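Local coordinates for protein transcriptional regulator, putative (Pseudomonas syringae pv. tomato, PDB 2R5F) that probably acts as a DNA-binding transcription factor of the SorC family, with this domain thought to bind a sugar effector, at residues L221-G233 with G246-T258. Residues are numbered along the deposited sequence; the frame is centred on the assembly and turned at random.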
# COMPACT_ATOMS: atom_id res chain seq x y z
N LEU A 221 0.66 11.92 0.10
CA LEU A 221 0.57 10.68 0.85
C LEU A 221 0.76 10.92 2.34
O LEU A 221 -0.01 10.42 3.16
CB LEU A 221 1.62 9.68 0.35
CG LEU A 221 1.63 8.25 0.91
CD1 LEU A 221 0.41 7.46 0.42
CD2 LEU A 221 2.94 7.57 0.55
N ARG A 222 1.75 11.73 2.68
CA ARG A 222 2.10 11.97 4.07
C ARG A 222 0.93 12.54 4.90
O ARG A 222 0.76 12.16 6.06
CB ARG A 222 3.34 12.87 4.15
CG ARG A 222 4.26 12.56 5.32
CD ARG A 222 3.93 13.43 6.52
NE ARG A 222 5.06 13.55 7.44
CZ ARG A 222 5.31 12.70 8.43
NH1 ARG A 222 4.50 11.66 8.62
NH2 ARG A 222 6.36 12.88 9.24
N SER A 223 0.11 13.40 4.30
CA SER A 223 -1.04 14.00 4.98
C SER A 223 -2.33 13.15 5.05
O SER A 223 -3.32 13.59 5.63
CB SER A 223 -1.39 15.34 4.31
OG SER A 223 -1.82 15.11 2.97
N ILE A 224 -2.35 11.96 4.46
CA ILE A 224 -3.56 11.12 4.51
C ILE A 224 -3.82 10.62 5.94
O ILE A 224 -2.89 10.18 6.64
CB ILE A 224 -3.52 9.97 3.45
CG1 ILE A 224 -3.73 10.56 2.07
CG2 ILE A 224 -4.59 8.92 3.72
CD1 ILE A 224 -3.52 9.62 0.93
N ASN A 225 -5.09 10.70 6.38
CA ASN A 225 -5.54 10.23 7.70
C ASN A 225 -4.80 8.95 8.18
O ASN A 225 -4.40 8.85 9.34
CB ASN A 225 -7.07 9.99 7.71
CG ASN A 225 -7.88 11.28 7.94
OD1 ASN A 225 -9.08 11.35 7.60
ND2 ASN A 225 -7.24 12.30 8.51
N ARG A 226 -4.63 7.99 7.28
CA ARG A 226 -4.13 6.66 7.62
C ARG A 226 -3.54 5.98 6.39
O ARG A 226 -4.23 5.73 5.41
CB ARG A 226 -5.29 5.84 8.20
CG ARG A 226 -5.06 4.41 8.57
CD ARG A 226 -6.06 4.13 9.68
NE ARG A 226 -6.68 2.81 9.61
CZ ARG A 226 -7.93 2.57 9.20
NH1 ARG A 226 -8.39 1.33 9.18
NH2 ARG A 226 -8.72 3.57 8.81
N VAL A 227 -2.23 5.73 6.41
CA VAL A 227 -1.57 5.04 5.29
C VAL A 227 -1.11 3.67 5.77
O VAL A 227 -0.34 3.55 6.74
CB VAL A 227 -0.40 5.87 4.71
CG1 VAL A 227 0.30 5.12 3.58
CG2 VAL A 227 -0.92 7.22 4.21
N LEU A 228 -1.64 2.65 5.11
CA LEU A 228 -1.30 1.26 5.40
C LEU A 228 -0.22 0.85 4.42
O LEU A 228 -0.47 0.83 3.21
CB LEU A 228 -2.56 0.37 5.21
CG LEU A 228 -2.59 -1.15 5.43
CD1 LEU A 228 -2.00 -1.55 6.75
CD2 LEU A 228 -4.01 -1.70 5.35
N GLY A 229 0.97 0.53 4.93
CA GLY A 229 2.01 -0.14 4.14
C GLY A 229 2.02 -1.65 4.24
O GLY A 229 2.01 -2.20 5.35
N LEU A 230 2.09 -2.34 3.09
CA LEU A 230 2.12 -3.78 3.05
C LEU A 230 3.40 -4.26 2.32
O LEU A 230 3.44 -4.21 1.11
CB LEU A 230 0.88 -4.38 2.34
CG LEU A 230 -0.56 -4.02 2.75
CD1 LEU A 230 -1.54 -4.71 1.84
CD2 LEU A 230 -0.88 -4.37 4.23
N ALA A 231 4.40 -4.73 3.06
CA ALA A 231 5.71 -5.05 2.48
C ALA A 231 6.56 -5.92 3.39
O ALA A 231 6.63 -5.70 4.58
CB ALA A 231 6.46 -3.74 2.20
N GLY A 232 7.24 -6.89 2.81
CA GLY A 232 8.23 -7.70 3.51
C GLY A 232 9.17 -8.35 2.52
O GLY A 232 8.90 -8.38 1.34
N GLY A 233 10.27 -8.91 3.01
CA GLY A 233 11.30 -9.48 2.15
C GLY A 233 12.65 -8.87 2.50
O GLY A 233 12.75 -7.67 2.72
N GLY A 246 10.62 8.60 6.29
CA GLY A 246 9.94 9.73 5.61
C GLY A 246 8.57 10.04 6.19
O GLY A 246 7.92 11.02 5.80
N GLY A 247 8.13 9.20 7.12
CA GLY A 247 6.84 9.33 7.77
C GLY A 247 5.63 9.01 6.92
O GLY A 247 4.55 9.51 7.19
N TYR A 248 5.80 8.16 5.91
CA TYR A 248 4.71 7.92 4.96
C TYR A 248 3.67 6.95 5.50
O TYR A 248 2.51 7.04 5.14
CB TYR A 248 5.23 7.49 3.57
CG TYR A 248 6.17 8.51 2.96
CD1 TYR A 248 5.73 9.78 2.59
CD2 TYR A 248 7.52 8.21 2.80
CE1 TYR A 248 6.61 10.71 2.04
CE2 TYR A 248 8.40 9.12 2.26
CZ TYR A 248 7.94 10.37 1.88
OH TYR A 248 8.85 11.24 1.36
N LEU A 249 4.08 6.08 6.41
CA LEU A 249 3.21 5.02 6.90
C LEU A 249 2.68 5.30 8.29
O LEU A 249 3.38 5.84 9.16
CB LEU A 249 3.99 3.70 6.91
CG LEU A 249 4.66 3.30 5.60
CD1 LEU A 249 5.40 2.00 5.78
CD2 LEU A 249 3.57 3.22 4.44
N ASP A 250 1.43 4.90 8.51
CA ASP A 250 0.79 4.89 9.81
C ASP A 250 0.61 3.47 10.36
O ASP A 250 0.61 3.27 11.57
CB ASP A 250 -0.55 5.61 9.69
CG ASP A 250 -0.39 7.06 9.28
OD1 ASP A 250 0.10 7.84 10.13
OD2 ASP A 250 -0.70 7.41 8.10
N VAL A 251 0.46 2.50 9.46
CA VAL A 251 0.39 1.09 9.79
C VAL A 251 1.31 0.36 8.83
O VAL A 251 1.30 0.61 7.61
CB VAL A 251 -1.07 0.53 9.67
CG1 VAL A 251 -1.16 -0.96 10.15
CG2 VAL A 251 -2.08 1.43 10.44
N LEU A 252 2.14 -0.53 9.37
CA LEU A 252 2.93 -1.41 8.52
C LEU A 252 2.61 -2.81 8.90
O LEU A 252 2.63 -3.14 10.07
CB LEU A 252 4.44 -1.14 8.73
CG LEU A 252 5.40 -2.17 8.16
CD1 LEU A 252 5.48 -2.13 6.61
CD2 LEU A 252 6.77 -1.96 8.84
N ILE A 253 2.27 -3.62 7.90
CA ILE A 253 2.15 -5.06 8.08
C ILE A 253 3.30 -5.74 7.34
O ILE A 253 3.51 -5.50 6.15
CB ILE A 253 0.81 -5.60 7.55
CG1 ILE A 253 -0.36 -4.85 8.24
CG2 ILE A 253 0.76 -7.12 7.78
CD1 ILE A 253 -1.77 -5.19 7.64
N THR A 254 4.08 -6.55 8.07
CA THR A 254 5.30 -7.11 7.54
C THR A 254 5.60 -8.43 8.23
O THR A 254 4.99 -8.78 9.23
CB THR A 254 6.51 -6.11 7.69
OG1 THR A 254 7.58 -6.57 6.88
CG2 THR A 254 6.98 -5.94 9.13
N ASP A 255 6.55 -9.17 7.70
CA ASP A 255 6.91 -10.48 8.30
C ASP A 255 7.96 -10.35 9.41
O ASP A 255 8.56 -9.27 9.58
CB ASP A 255 7.42 -11.42 7.19
CG ASP A 255 8.62 -10.84 6.47
OD1 ASP A 255 8.45 -9.86 5.73
OD2 ASP A 255 9.74 -11.35 6.68
N VAL A 256 8.20 -11.44 10.14
CA VAL A 256 9.19 -11.47 11.24
C VAL A 256 10.61 -11.13 10.79
O VAL A 256 11.30 -10.38 11.44
CB VAL A 256 9.28 -12.88 11.96
CG1 VAL A 256 10.21 -12.80 13.17
CG2 VAL A 256 7.98 -13.38 12.40
N GLY A 257 11.07 -11.72 9.70
CA GLY A 257 12.47 -11.53 9.28
C GLY A 257 12.69 -10.07 8.96
O GLY A 257 13.67 -9.47 9.42
N THR A 258 11.76 -9.49 8.20
CA THR A 258 11.81 -8.09 7.84
C THR A 258 11.78 -7.21 9.08
O THR A 258 12.55 -6.28 9.18
CB THR A 258 10.64 -7.68 6.89
OG1 THR A 258 10.70 -8.49 5.70
CG2 THR A 258 10.77 -6.19 6.48
O HOH W 1 1.05 9.49 6.32
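Two backbone N-H groups grip Val227 O: Asp250 N at 2.8 Å, lying in the carbonyl plane, and Val251 N, tilted out of it. Asp250 closes the exchange in the other direction, its OD2 accepting from Val227 N at 2.8 Å through the anti lone pair. With CG turned beside its own backbone N (chi1 -62°), the aspartate brings its carboxylate back to the backbone of Val227. This double hold opens the parallel pairing of strands 226-230 and 251-255, the two strands of a beta-alpha-beta unit whose crossover is helix 237-245, in a Rossmann-like sheet. Strands 155-162 and 24-28 continue the sheet on either side of the pair.

The axes of the two strand segments, 226-230 and 251-255, run 14° apart. Gly229 sits at the middle, its N bonded to Val251 O and its O receiving Ile253 N almost straight on; Leu249 CD2 packs against the bare Gly229 CA at 3.7 Å. On the sheet face covered by helix 36-54, Leu228 CD1 touches Val251 CG1 at 3.6 Å and also reaches Ile253 CD1. The same Ile253 methyl meets CD2 of Leu230, and these two side chains lie alongside each other, pointing the same way.

Before the strands, Gly247 ends the crossover helix in a Schellman motif, and Leu221 CD2 rests on Tyr248 CB. A water sits within hydrogen-bonding distance of both Arg222 O and Tyr248 O, between the two segments.

At the far end, Thr254 OG1 donates to a lone pair of Ala231 O at 2.6 Å. Asp255 N-caps helix 256-262, accepting from Thr258 N with OD2, which is approached from above the carboxylate plane. Thr258 OG1 gives its proton to Asp255 OD1 and in turn accepts from Gly233 N at 2.8 Å, with an N-H...O angle of 164°.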